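Local coordinates for putative hydantoin racemase (Klebsiella pneumoniae subsp. pneumoniae, PDB 3QVL), which racemises allantoin and probably also interconverts the D and L forms of other 5-monosubstituted hydantoins, at residues Ala100-Ala105 with Phe112-Thr117; Ala76-Pro81 with Ala177-Ser182; Thr106-Arg111 with Arg197-Asp202; His142-Pro147 with Arg163-Arg168. All coordinates share one frame; numbering follows the deposited sequence.

Interaction 1 (Ala100-Ala105 with Phe112-Thr117). With 5HY ([(4R)-2,5-dioxoimidazolidin-4-yl]acetic acid), chain C.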
loop_
_atom_site.group_PDB
_atom_site.type_symbol
_atom_site.label_atom_id
_atom_site.label_comp_id
_atom_site.label_asym_id
_atom_site.label_seq_id
_atom_site.Cartn_x
_atom_site.Cartn_y
_atom_site.Cartn_z
ATOM N N ALA A 100 -9.620 5.075 19.089
ATOM C CA ALA A 100 -11.059 5.318 19.191
ATOM C C ALA A 100 -11.525 6.519 18.368
ATOM O O ALA A 100 -12.555 6.445 17.698
ATOM C CB ALA A 100 -11.464 5.479 20.642
ATOM N N ALA A 101 -10.763 7.612 18.420
ATOM C CA ALA A 101 -11.100 8.834 17.683
ATOM C C ALA A 101 -11.072 8.619 16.172
ATOM O O ALA A 101 -11.960 9.089 15.459
ATOM C CB ALA A 101 -10.172 9.973 18.076
ATOM N N MET A 102 -10.051 7.906 15.697
ATOM C CA MET A 102 -9.917 7.576 14.278
ATOM C C MET A 102 -11.034 6.644 13.814
ATOM O O MET A 102 -11.598 6.836 12.735
ATOM C CB MET A 102 -8.552 6.943 13.992
ATOM C CG MET A 102 -7.371 7.893 14.118
ATOM S SD MET A 102 -5.800 7.020 13.992
ATOM C CE MET A 102 -4.647 8.331 14.391
ATOM N N HIS A 103 -11.345 5.639 14.636
ATOM C CA HIS A 103 -12.439 4.704 14.364
ATOM C C HIS A 103 -13.779 5.426 14.213
ATOM O O HIS A 103 -14.528 5.157 13.271
ATOM C CB HIS A 103 -12.532 3.637 15.462
ATOM C CG HIS A 103 -11.637 2.456 15.241
ATOM N ND1 HIS A 103 -10.274 2.503 15.442
ATOM C CD2 HIS A 103 -11.914 1.189 14.854
ATOM C CE1 HIS A 103 -9.750 1.320 15.175
ATOM N NE2 HIS A 103 -10.724 0.505 14.814
ATOM N N MET A 104 -14.065 6.345 15.137
ATOM C CA MET A 104 -15.302 7.131 15.106
ATOM C C MET A 104 -15.368 8.060 13.899
ATOM O O MET A 104 -16.436 8.246 13.313
ATOM C CB MET A 104 -15.474 7.948 16.393
ATOM C CG MET A 104 -15.695 7.139 17.669
ATOM S SD MET A 104 -17.178 6.113 17.687
ATOM C CE MET A 104 -16.537 4.581 17.017
ATOM N N ALA A 105 -14.222 8.636 13.539
ATOM C CA ALA A 105 -14.131 9.580 12.424
ATOM C C ALA A 105 -14.547 8.967 11.092
ATOM O O ALA A 105 -15.204 9.624 10.282
ATOM C CB ALA A 105 -12.726 10.155 12.328
ATOM N N PHE A 112 -10.836 12.646 7.520
ATOM C CA PHE A 112 -10.681 13.515 8.684
ATOM C C PHE A 112 -9.322 14.209 8.711
ATOM O O PHE A 112 -8.369 13.760 8.070
ATOM C CB PHE A 112 -10.903 12.728 9.986
ATOM C CG PHE A 112 -9.916 11.606 10.205
ATOM C CD1 PHE A 112 -8.700 11.842 10.844
ATOM C CD2 PHE A 112 -10.208 10.314 9.782
ATOM C CE1 PHE A 112 -7.788 10.808 11.050
ATOM C CE2 PHE A 112 -9.304 9.273 9.984
ATOM C CZ PHE A 112 -8.092 9.520 10.620
ATOM N N SER A 113 -9.248 15.306 9.458
ATOM C CA SER A 113 -7.985 15.984 9.721
ATOM C C SER A 113 -7.638 15.880 11.201
ATOM O O SER A 113 -8.520 15.956 12.058
ATOM C CB SER A 113 -8.060 17.451 9.301
ATOM O OG SER A 113 -8.234 17.568 7.900
ATOM N N ILE A 114 -6.353 15.696 11.492
ATOM C CA ILE A 114 -5.873 15.629 12.872
ATOM C C ILE A 114 -5.279 16.973 13.291
ATOM O O ILE A 114 -4.508 17.581 12.546
ATOM C CB ILE A 114 -4.834 14.488 13.072
ATOM C CG1 ILE A 114 -5.488 13.120 12.837
ATOM C CG2 ILE A 114 -4.206 14.548 14.473
ATOM C CD1 ILE A 114 -4.506 11.961 12.720
ATOM N N VAL A 115 -5.665 17.436 14.478
ATOM C CA VAL A 115 -5.083 18.635 15.073
ATOM C C VAL A 115 -4.469 18.266 16.424
ATOM O O VAL A 115 -5.185 18.018 17.397
ATOM C CB VAL A 115 -6.123 19.778 15.236
ATOM C CG1 VAL A 115 -5.482 21.007 15.884
ATOM C CG2 VAL A 115 -6.736 20.151 13.889
ATOM N N THR A 116 -3.140 18.212 16.462
ATOM C CA THR A 116 -2.403 17.891 17.686
ATOM C C THR A 116 -1.643 19.122 18.202
ATOM O O THR A 116 -1.820 20.224 17.676
ATOM C CB THR A 116 -1.477 16.651 17.493
ATOM O OG1 THR A 116 -1.002 16.199 18.766
ATOM C CG2 THR A 116 -0.293 16.964 16.576
ATOM N N THR A 117 -0.809 18.940 19.226
ATOM C CA THR A 117 -0.176 20.075 19.905
ATOM C C THR A 117 1.242 20.391 19.399
ATOM O O THR A 117 1.475 21.472 18.856
ATOM C CB THR A 117 -0.195 19.905 21.447
ATOM O OG1 THR A 117 -1.367 19.178 21.840
ATOM C CG2 THR A 117 -0.202 21.261 22.136
HETATM C C 5HY C . -1.433 13.294 24.711
HETATM N N 5HY C . 0.838 13.655 24.784
HETATM O O 5HY C . -2.583 13.058 24.347
HETATM C CA 5HY C . -0.203 13.295 23.813
HETATM C CB 5HY C . -0.304 14.314 22.658
HETATM C CG 5HY C . -0.744 15.737 23.041
HETATM O OAB 5HY C . 0.883 14.030 27.012
HETATM N NAF 5HY C . -1.064 13.561 25.962
HETATM C CAI 5HY C . 0.260 13.759 25.986
HETATM O OD1 5HY C . -0.618 16.608 22.156
HETATM O OD2 5HY C . -1.208 15.934 24.184
#
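M102 and A105 of helix 97-108 pack on F112 and I114 of strand 112-116, a helix-on-sheet contact between consecutive elements of the racemase fold. Helix and strand run nearly antiparallel, at 155° between their short segments and 9.9 Å apart at closest approach, as expected where the chain turns back after a helix. The F112 ring fills the gap. Its CG is placed between the backbone N and the carbonyl carbon (chi1 62°), which brings the ring up toward the helix. A105 CB comes at it obliquely, 3.6 Å from F112 CD2, and M102 CG reaches the far end of the same ring at 3.9 Å from F112 CZ. Beyond CG the methionine chain is extended, and this carries the terminal methyl past the ring, so that M102 CE ends 4.0 Å from I114 CD1. I114 CG1 lies in the plane of the F112 ring at its edge, since the two residues share one side of the strand. Just past the end of the strand, T117 OG1 donates to OD1 of the bound ligand over 2.7 Å, while T116 OG1 is hydrogen-bonded to G181 O. Dispersion between buried apolar side chains alone thus joins the helix to the strand, whose backbone polar groups bond instead to its neighbours in the sheet.

Interaction 2 (Ala76-Pro81 with Ala177-Ser182). Unlike the reference sequence in segment 76-81: S77 (reference Cys). Unlike the reference sequence in segment 177-182: S182 (reference Cys). With 5HY ([(4R)-2,5-dioxoimidazolidin-4-yl]acetic acid), chain C.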
loop_
_atom_site.group_PDB
_atom_site.type_symbol
_atom_site.label_atom_id
_atom_site.label_comp_id
_atom_site.label_asym_id
_atom_site.label_seq_id
_atom_site.Cartn_x
_atom_site.Cartn_y
_atom_site.Cartn_z
ATOM N N ALA A 76 -5.206 7.079 27.653
ATOM C CA ALA A 76 -5.639 8.443 27.349
ATOM C C ALA A 76 -4.560 9.430 26.888
ATOM O O ALA A 76 -4.533 10.586 27.325
ATOM C CB ALA A 76 -6.447 9.016 28.514
ATOM N N SER A 77 -3.678 8.950 26.014
ATOM C CA SER A 77 -2.709 9.788 25.307
ATOM C C SER A 77 -2.785 9.463 23.818
ATOM O O SER A 77 -2.955 8.299 23.447
ATOM C CB SER A 77 -1.295 9.545 25.830
ATOM O OG SER A 77 -0.356 10.384 25.183
ATOM N N PHE A 78 -2.656 10.484 22.973
ATOM C CA PHE A 78 -2.844 10.318 21.523
ATOM C C PHE A 78 -1.813 9.447 20.783
ATOM O O PHE A 78 -1.963 9.180 19.590
ATOM C CB PHE A 78 -2.994 11.685 20.845
ATOM C CG PHE A 78 -3.694 11.629 19.515
ATOM C CD1 PHE A 78 -5.065 11.387 19.444
ATOM C CD2 PHE A 78 -2.985 11.819 18.333
ATOM C CE1 PHE A 78 -5.716 11.334 18.213
ATOM C CE2 PHE A 78 -3.628 11.766 17.099
ATOM C CZ PHE A 78 -4.996 11.524 17.041
ATOM N N GLY A 79 -0.779 8.999 21.484
ATOM C CA GLY A 79 0.160 8.043 20.909
ATOM C C GLY A 79 -0.204 6.604 21.231
ATOM O O GLY A 79 0.461 5.675 20.768
ATOM N N ASP A 80 -1.266 6.428 22.020
ATOM C CA ASP A 80 -1.697 5.119 22.533
ATOM C C ASP A 80 -0.528 4.264 23.053
ATOM O O ASP A 80 -0.397 3.100 22.666
ATOM C CB ASP A 80 -2.496 4.347 21.469
ATOM C CG ASP A 80 -3.765 5.069 21.037
ATOM O OD1 ASP A 80 -4.158 6.062 21.686
ATOM O OD2 ASP A 80 -4.378 4.631 20.039
ATOM N N PRO A 81 0.318 4.836 23.937
ATOM C CA PRO A 81 1.526 4.129 24.363
ATOM C C PRO A 81 1.226 2.844 25.127
ATOM O O PRO A 81 0.370 2.829 26.019
ATOM C CB PRO A 81 2.229 5.145 25.273
ATOM C CG PRO A 81 1.150 6.015 25.773
ATOM C CD PRO A 81 0.164 6.119 24.647
ATOM N N ALA A 177 -14.450 15.910 8.989
ATOM C CA ALA A 177 -14.394 15.827 10.448
ATOM C C ALA A 177 -13.008 16.160 10.992
ATOM O O ALA A 177 -12.013 16.109 10.266
ATOM C CB ALA A 177 -14.831 14.443 10.920
ATOM N N ILE A 178 -12.961 16.506 12.275
ATOM C CA ILE A 178 -11.705 16.777 12.966
ATOM C C ILE A 178 -11.476 15.745 14.066
ATOM O O ILE A 178 -12.377 15.453 14.857
ATOM C CB ILE A 178 -11.673 18.210 13.575
ATOM C CG1 ILE A 178 -11.855 19.285 12.490
ATOM C CG2 ILE A 178 -10.395 18.437 14.396
ATOM C CD1 ILE A 178 -10.754 19.344 11.428
ATOM N N VAL A 179 -10.270 15.189 14.097
ATOM C CA VAL A 179 -9.834 14.346 15.202
ATOM C C VAL A 179 -8.890 15.164 16.078
ATOM O O VAL A 179 -7.838 15.617 15.617
ATOM C CB VAL A 179 -9.150 13.047 14.702
ATOM C CG1 VAL A 179 -8.385 12.356 15.827
ATOM C CG2 VAL A 179 -10.182 12.101 14.111
ATOM N N LEU A 180 -9.288 15.373 17.331
ATOM C CA LEU A 180 -8.450 16.078 18.296
ATOM C C LEU A 180 -7.295 15.176 18.718
ATOM O O LEU A 180 -7.505 14.029 19.117
ATOM C CB LEU A 180 -9.271 16.530 19.509
ATOM C CG LEU A 180 -10.407 17.529 19.254
ATOM C CD1 LEU A 180 -11.283 17.675 20.489
ATOM C CD2 LEU A 180 -9.879 18.891 18.803
ATOM N N GLY A 181 -6.077 15.700 18.611
ATOM C CA GLY A 181 -4.869 14.905 18.808
ATOM C C GLY A 181 -4.217 15.033 20.171
ATOM O O GLY A 181 -2.992 14.955 20.283
ATOM N N SER A 182 -5.033 15.216 21.206
ATOM C CA SER A 182 -4.537 15.367 22.572
ATOM C C SER A 182 -5.589 15.001 23.609
ATOM O O SER A 182 -6.772 15.307 23.443
ATOM C CB SER A 182 -4.069 16.805 22.816
ATOM O OG SER A 182 -3.638 16.982 24.156
HETATM C C 5HY C . -1.433 13.294 24.711
HETATM N N 5HY C . 0.838 13.655 24.784
HETATM O O 5HY C . -2.583 13.058 24.347
HETATM C CA 5HY C . -0.203 13.295 23.813
HETATM C CB 5HY C . -0.304 14.314 22.658
HETATM C CG 5HY C . -0.744 15.737 23.041
HETATM O OAB 5HY C . 0.883 14.030 27.012
HETATM N NAF 5HY C . -1.064 13.561 25.962
HETATM C CAI 5HY C . 0.260 13.759 25.986
HETATM O OD1 5HY C . -0.618 16.608 22.156
HETATM O OD2 5HY C . -1.208 15.934 24.184
#
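The phenyl ring of F78 lies flat against the backbone of G181 in a CH-pi contact: G181 CA sits 3.4 Å from the ring centroid, only 6° off the normal. With no side chain on G181, the main chain itself can come down on the ring. V179 CG1 meets the ring at its edge, near the plane and 3.7 Å from F78 CZ, while L180 O approaches obliquely at 3.4 Å from F78 CE1. At the root of the side chain, F78 CB touches G181 O at 3.3 Å. The ring is turned to this place because CG is anti to the backbone N (chi1 -158°). That same N grips the ligand, F78 N donating to O of 5HY over 2.9 Å at 160°. Across the pocket, S182 OG donates to OD2 of the ligand carboxylate at 2.6 Å. One shell out, residues S77 to D80 form a type I turn closed by D80 N and S77 O. Both carboxylate oxygens of D80 are held in turn, OD1 by A98 N and OD2 by E99 N and Y132 OH. S77, F78, G181 and S182 all line the 5HY pocket. Both serines replace cysteines of the reference sequence, probably the catalytic pair that faces across the cleft in Asp/Glu/hydantoin racemases; S77 OG lies 3.2 Å from 5HY CA, consistent with that site.

Interaction 3 (Thr106-Arg111 with Arg197-Asp202)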
loop_
_atom_site.group_PDB
_atom_site.type_symbol
_atom_site.label_atom_id
_atom_site.label_comp_id
_atom_site.label_asym_id
_atom_site.label_seq_id
_atom_site.Cartn_x
_atom_site.Cartn_y
_atom_site.Cartn_z
ATOM N N THR A 106 -14.174 7.707 10.878
ATOM C CA THR A 106 -14.491 7.001 9.635
ATOM C C THR A 106 -15.972 6.620 9.544
ATOM O O THR A 106 -16.460 6.253 8.472
ATOM C CB THR A 106 -13.623 5.734 9.455
ATOM O OG1 THR A 106 -13.891 4.809 10.516
ATOM C CG2 THR A 106 -12.137 6.084 9.443
ATOM N N MET A 107 -16.675 6.713 10.670
ATOM C CA MET A 107 -18.096 6.377 10.733
ATOM C C MET A 107 -19.006 7.578 10.458
ATOM O O MET A 107 -20.202 7.410 10.209
ATOM C CB MET A 107 -18.438 5.761 12.093
ATOM C CG MET A 107 -17.783 4.415 12.351
ATOM S SD MET A 107 -18.211 3.748 13.968
ATOM C CE MET A 107 -17.163 2.298 14.020
ATOM N N VAL A 108 -18.438 8.782 10.502
ATOM C CA VAL A 108 -19.218 10.015 10.326
ATOM C C VAL A 108 -18.717 10.919 9.194
ATOM O O VAL A 108 -19.351 11.926 8.868
ATOM C CB VAL A 108 -19.331 10.832 11.648
ATOM C CG1 VAL A 108 -20.237 10.120 12.647
ATOM C CG2 VAL A 108 -17.953 11.104 12.251
ATOM N N ALA A 109 -17.580 10.555 8.603
ATOM C CA ALA A 109 -16.986 11.313 7.503
ATOM C C ALA A 109 -16.155 10.409 6.598
ATOM O O ALA A 109 -15.689 9.351 7.027
ATOM C CB ALA A 109 -16.129 12.455 8.042
ATOM N N THR A 110 -15.976 10.827 5.346
ATOM C CA THR A 110 -15.130 10.090 4.409
ATOM C C THR A 110 -13.660 10.241 4.791
ATOM O O THR A 110 -12.910 9.263 4.803
ATOM C CB THR A 110 -15.332 10.552 2.950
ATOM O OG1 THR A 110 -15.113 11.966 2.857
ATOM C CG2 THR A 110 -16.738 10.217 2.468
ATOM N N ARG A 111 -13.261 11.473 5.101
ATOM C CA ARG A 111 -11.894 11.767 5.525
ATOM C C ARG A 111 -11.874 12.748 6.692
ATOM O O ARG A 111 -12.777 13.575 6.837
ATOM C CB ARG A 111 -11.062 12.313 4.360
ATOM C CG ARG A 111 -10.875 11.339 3.196
ATOM C CD ARG A 111 -9.768 11.787 2.257
ATOM N NE ARG A 111 -10.014 13.119 1.709
ATOM C CZ ARG A 111 -9.109 13.848 1.063
ATOM N NH1 ARG A 111 -9.433 15.049 0.605
ATOM N NH2 ARG A 111 -7.880 13.382 0.873
ATOM N N ARG A 197 -20.226 22.995 13.221
ATOM C CA ARG A 197 -21.262 22.181 12.562
ATOM C C ARG A 197 -20.715 20.932 11.854
ATOM O O ARG A 197 -21.278 20.470 10.858
ATOM C CB ARG A 197 -22.114 23.034 11.608
ATOM N N VAL A 198 -19.613 20.401 12.380
ATOM C CA VAL A 198 -19.016 19.150 11.903
ATOM C C VAL A 198 -18.591 18.310 13.112
ATOM O O VAL A 198 -18.428 18.855 14.207
ATOM C CB VAL A 198 -17.778 19.388 10.982
ATOM C CG1 VAL A 198 -18.157 20.180 9.738
ATOM C CG2 VAL A 198 -16.644 20.073 11.740
ATOM N N PRO A 199 -18.422 16.985 12.929
ATOM C CA PRO A 199 -17.913 16.174 14.032
ATOM C C PRO A 199 -16.480 16.549 14.409
ATOM O O PRO A 199 -15.563 16.414 13.595
ATOM C CB PRO A 199 -17.964 14.744 13.477
ATOM C CG PRO A 199 -18.960 14.794 12.381
ATOM C CD PRO A 199 -18.823 16.153 11.781
ATOM N N VAL A 200 -16.314 17.052 15.628
ATOM C CA VAL A 200 -14.995 17.269 16.211
ATOM C C VAL A 200 -14.871 16.243 17.329
ATOM O O VAL A 200 -15.586 16.313 18.332
ATOM C CB VAL A 200 -14.814 18.712 16.740
ATOM C CG1 VAL A 200 -13.404 18.913 17.280
ATOM C CG2 VAL A 200 -15.109 19.726 15.639
ATOM N N ILE A 201 -13.971 15.284 17.138
ATOM C CA ILE A 201 -13.977 14.054 17.926
ATOM C C ILE A 201 -12.879 13.991 18.983
ATOM O O ILE A 201 -11.695 14.167 18.684
ATOM C CB ILE A 201 -13.939 12.804 17.004
ATOM C CG1 ILE A 201 -15.169 12.799 16.089
ATOM C CG2 ILE A 201 -13.876 11.511 17.824
ATOM C CD1 ILE A 201 -14.987 12.039 14.800
ATOM N N ASP A 202 -13.303 13.750 20.221
ATOM C CA ASP A 202 -12.401 13.488 21.333
ATOM C C ASP A 202 -12.282 11.984 21.546
ATOM O O ASP A 202 -13.287 11.290 21.729
ATOM C CB ASP A 202 -12.914 14.168 22.607
ATOM C CG ASP A 202 -12.385 13.521 23.876
ATOM O OD1 ASP A 202 -11.160 13.302 23.977
ATOM O OD2 ASP A 202 -13.200 13.236 24.778
#
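V108, near the end of helix 97-108, meets P199 and I201 by apolar contact alone. One methyl does most of the work: V108 CG2 lies 3.8 Å from P199 CG and just as near P199 CB, and it reaches I201 CD1 at 4.0 Å. A chi1 of -71° puts CG2 between the backbone N and the carbonyl carbon, and this is the branch that meets the proline. The valine and proline side chains slide past each other in opposite directions, with V108 CB also 4.0 Å from P199 CG. The isoleucine comes in by the tip of its long branch, whose CD1 also packs on the helix one turn back, at A105. The CA atoms of V108 and P199 remain 7.3 Å apart, so side chains alone bridge the segments.

Hydrogen bonds hold the second segment, 197-202, in place from outside. P199 O and I201 N pair with the backbone of I178, joining 200-201 to strand 177-180; within this chain it is the outermost strand on that side of the sheet. D202 then N-caps helix 203-216, its OD2 accepting from S205 N.

A second subunit also closes in by packing: A220 of that subunit lies against both V108 and P199.

With carbon atoms only, the contact buries 109 Å², rests on shape and dispersion, and sets no precise angle between the helix end and the strand.

Interaction 4 (His142-Pro147 with Arg163-Arg168)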
loop_
_atom_site.group_PDB
_atom_site.type_symbol
_atom_site.label_atom_id
_atom_site.label_comp_id
_atom_site.label_asym_id
_atom_site.label_seq_id
_atom_site.Cartn_x
_atom_site.Cartn_y
_atom_site.Cartn_z
ATOM N N HIS A 142 -2.083 18.246 11.469
ATOM C CA HIS A 142 -1.609 19.571 11.851
ATOM C C HIS A 142 -1.228 19.632 13.323
ATOM O O HIS A 142 -1.765 18.891 14.148
ATOM C CB HIS A 142 -2.678 20.630 11.579
ATOM C CG HIS A 142 -3.280 20.562 10.210
ATOM N ND1 HIS A 142 -2.559 20.810 9.062
ATOM C CD2 HIS A 142 -4.545 20.293 9.809
ATOM C CE1 HIS A 142 -3.351 20.686 8.013
ATOM N NE2 HIS A 142 -4.561 20.373 8.438
ATOM N N ALA A 143 -0.298 20.529 13.639
ATOM C CA ALA A 143 0.066 20.828 15.019
ATOM C C ALA A 143 -0.076 22.326 15.269
ATOM O O ALA A 143 0.213 23.136 14.385
ATOM C CB ALA A 143 1.483 20.369 15.306
ATOM N N ILE A 144 -0.523 22.688 16.470
ATOM C CA ILE A 144 -0.702 24.100 16.833
ATOM C C ILE A 144 0.601 24.761 17.294
ATOM O O ILE A 144 0.634 25.968 17.557
ATOM C CB ILE A 144 -1.829 24.308 17.890
ATOM C CG1 ILE A 144 -1.516 23.557 19.192
ATOM C CG2 ILE A 144 -3.188 23.905 17.309
ATOM C CD1 ILE A 144 -2.317 24.031 20.396
ATOM N N ASP A 145 1.662 23.957 17.383
ATOM C CA ASP A 145 3.019 24.414 17.720
ATOM C C ASP A 145 3.151 25.003 19.130
ATOM O O ASP A 145 3.720 26.082 19.322
ATOM C CB ASP A 145 3.562 25.380 16.657
ATOM N N LEU A 146 2.615 24.280 20.110
ATOM C CA LEU A 146 2.782 24.624 21.519
ATOM C C LEU A 146 3.131 23.367 22.313
ATOM O O LEU A 146 2.828 22.258 21.867
ATOM C CB LEU A 146 1.509 25.268 22.081
ATOM C CG LEU A 146 1.147 26.701 21.676
ATOM C CD1 LEU A 146 -0.187 27.088 22.291
ATOM C CD2 LEU A 146 2.227 27.700 22.084
ATOM N N PRO A 147 3.781 23.528 23.485
ATOM C CA PRO A 147 3.985 22.379 24.366
ATOM C C PRO A 147 2.649 21.760 24.766
ATOM O O PRO A 147 1.644 22.468 24.855
ATOM C CB PRO A 147 4.667 22.992 25.591
ATOM C CG PRO A 147 5.344 24.208 25.074
ATOM C CD PRO A 147 4.438 24.742 24.007
ATOM N N ARG A 163 -9.068 25.881 17.796
ATOM C CA ARG A 163 -10.258 26.374 17.102
ATOM C C ARG A 163 -9.915 26.943 15.722
ATOM O O ARG A 163 -10.531 26.567 14.723
ATOM C CB ARG A 163 -10.971 27.426 17.960
ATOM C CG ARG A 163 -12.258 27.972 17.361
ATOM C CD ARG A 163 -12.774 29.151 18.170
ATOM N NE ARG A 163 -13.731 29.956 17.413
ATOM C CZ ARG A 163 -13.408 30.993 16.643
ATOM N NH1 ARG A 163 -12.142 31.373 16.515
ATOM N NH2 ARG A 163 -14.358 31.656 15.996
ATOM N N GLU A 164 -8.923 27.834 15.679
ATOM C CA GLU A 164 -8.482 28.469 14.433
ATOM C C GLU A 164 -7.932 27.457 13.430
ATOM O O GLU A 164 -8.188 27.563 12.228
ATOM C CB GLU A 164 -7.432 29.546 14.720
ATOM C CG GLU A 164 -7.983 30.801 15.390
ATOM C CD GLU A 164 -6.899 31.794 15.786
ATOM O OE1 GLU A 164 -5.732 31.623 15.370
ATOM O OE2 GLU A 164 -7.219 32.755 16.518
ATOM N N ARG A 165 -7.178 26.482 13.932
ATOM C CA ARG A 165 -6.628 25.418 13.097
ATOM C C ARG A 165 -7.693 24.464 12.560
ATOM O O ARG A 165 -7.562 23.954 11.446
ATOM C CB ARG A 165 -5.534 24.652 13.842
ATOM C CG ARG A 165 -4.177 24.756 13.177
ATOM C CD ARG A 165 -3.985 23.583 12.244
ATOM N NE ARG A 165 -3.244 23.911 11.028
ATOM C CZ ARG A 165 -3.789 23.987 9.816
ATOM N NH1 ARG A 165 -5.087 23.767 9.643
ATOM N NH2 ARG A 165 -3.032 24.280 8.769
ATOM N N CYS A 166 -8.739 24.235 13.351
ATOM C CA CYS A 166 -9.881 23.427 12.921
ATOM C C CYS A 166 -10.642 24.104 11.780
ATOM O O CYS A 166 -10.998 23.452 10.796
ATOM C CB CYS A 166 -10.825 23.154 14.092
ATOM S SG CYS A 166 -10.208 21.960 15.297
ATOM N N ILE A 167 -10.878 25.408 11.922
ATOM C CA ILE A 167 -11.545 26.214 10.893
ATOM C C ILE A 167 -10.755 26.189 9.583
ATOM O O ILE A 167 -11.330 26.006 8.506
ATOM C CB ILE A 167 -11.766 27.683 11.362
ATOM C CG1 ILE A 167 -12.712 27.723 12.568
ATOM C CG2 ILE A 167 -12.331 28.544 10.225
ATOM C CD1 ILE A 167 -12.686 29.030 13.350
ATOM N N ARG A 168 -9.438 26.361 9.687
ATOM C CA ARG A 168 -8.560 26.356 8.521
ATOM C C ARG A 168 -8.479 24.975 7.867
ATOM O O ARG A 168 -8.409 24.870 6.640
ATOM C CB ARG A 168 -7.163 26.868 8.889
ATOM C CG ARG A 168 -6.330 27.276 7.687
ATOM C CD ARG A 168 -5.340 28.379 8.024
ATOM N NE ARG A 168 -4.093 27.870 8.590
ATOM C CZ ARG A 168 -3.050 27.456 7.874
ATOM N NH1 ARG A 168 -3.092 27.470 6.546
ATOM N NH2 ARG A 168 -1.958 27.022 8.488
HETATM O O HOH W 1 -0.539 24.282 11.600
#
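I144 and R165 bring the two backbones nearest, their CA atoms 7.1 Å apart, where the chain leaves strand 138-143 and passes alongside helix 157-172. R165 carries the contact. Its chain bends at chi2 and chi3 (-93° and 144°), folding the guanidinium back over the imidazole of H142. There the two groups stack face to face, with centres 3.5 Å apart and planes only 5° from parallel. CZ lies over the centre of the ring, NH1 is nearest CD2, and NH2 is nearest ND1. Closest of all is the aliphatic part, R165 CD to H142 CB at 3.3 Å. A looser touch, I144 CG2 to R165 CB at 4.3 Å, covers the base of the arginine.

The edge of the guanidinium is used separately. In its plane, R165 NE donates to a water at 2.8 Å, and this water donates a hydrogen bond to A143 O at 3.1 Å, linking the arginine to the backbone one residue beyond the histidine. The imidazole is fixed from its far end, where H142 NE2 is hydrogen-bonded to D173 OD2.

The carboxylate of D173 would tend to enrich the ring in negative charge, or to offset a positive charge if H142 is protonated, and in either case would ease the stacking of a cation on its face. Stack and water bridge restrict how the arginine can turn; D173 does so only indirectly, by holding the imidazole.

Interactions 1, 2 and 3 are buried, whereas interaction 4 is only partly so, and it alone sets a charged side chain and a bridging water across the contact. All four reach one parallel sheet: 112-116 (interaction 1) lies between 138-143 (interaction 4) and 177-180 (interaction 2), and 200-201 (interaction 3) follows at the edge. Helix 97-108 serves both interaction 1 and interaction 3, and A101 packs on I201 between them. Interactions 1 and 2 both touch the ligand and are joined by a probable hydrogen bond from G181 N to V115 O. Carbon packing therefore marks the face under helix 97-108, ligand hydrogen bonds the loops past the strand ends, and cationic stacking strand 138-143 at the other edge.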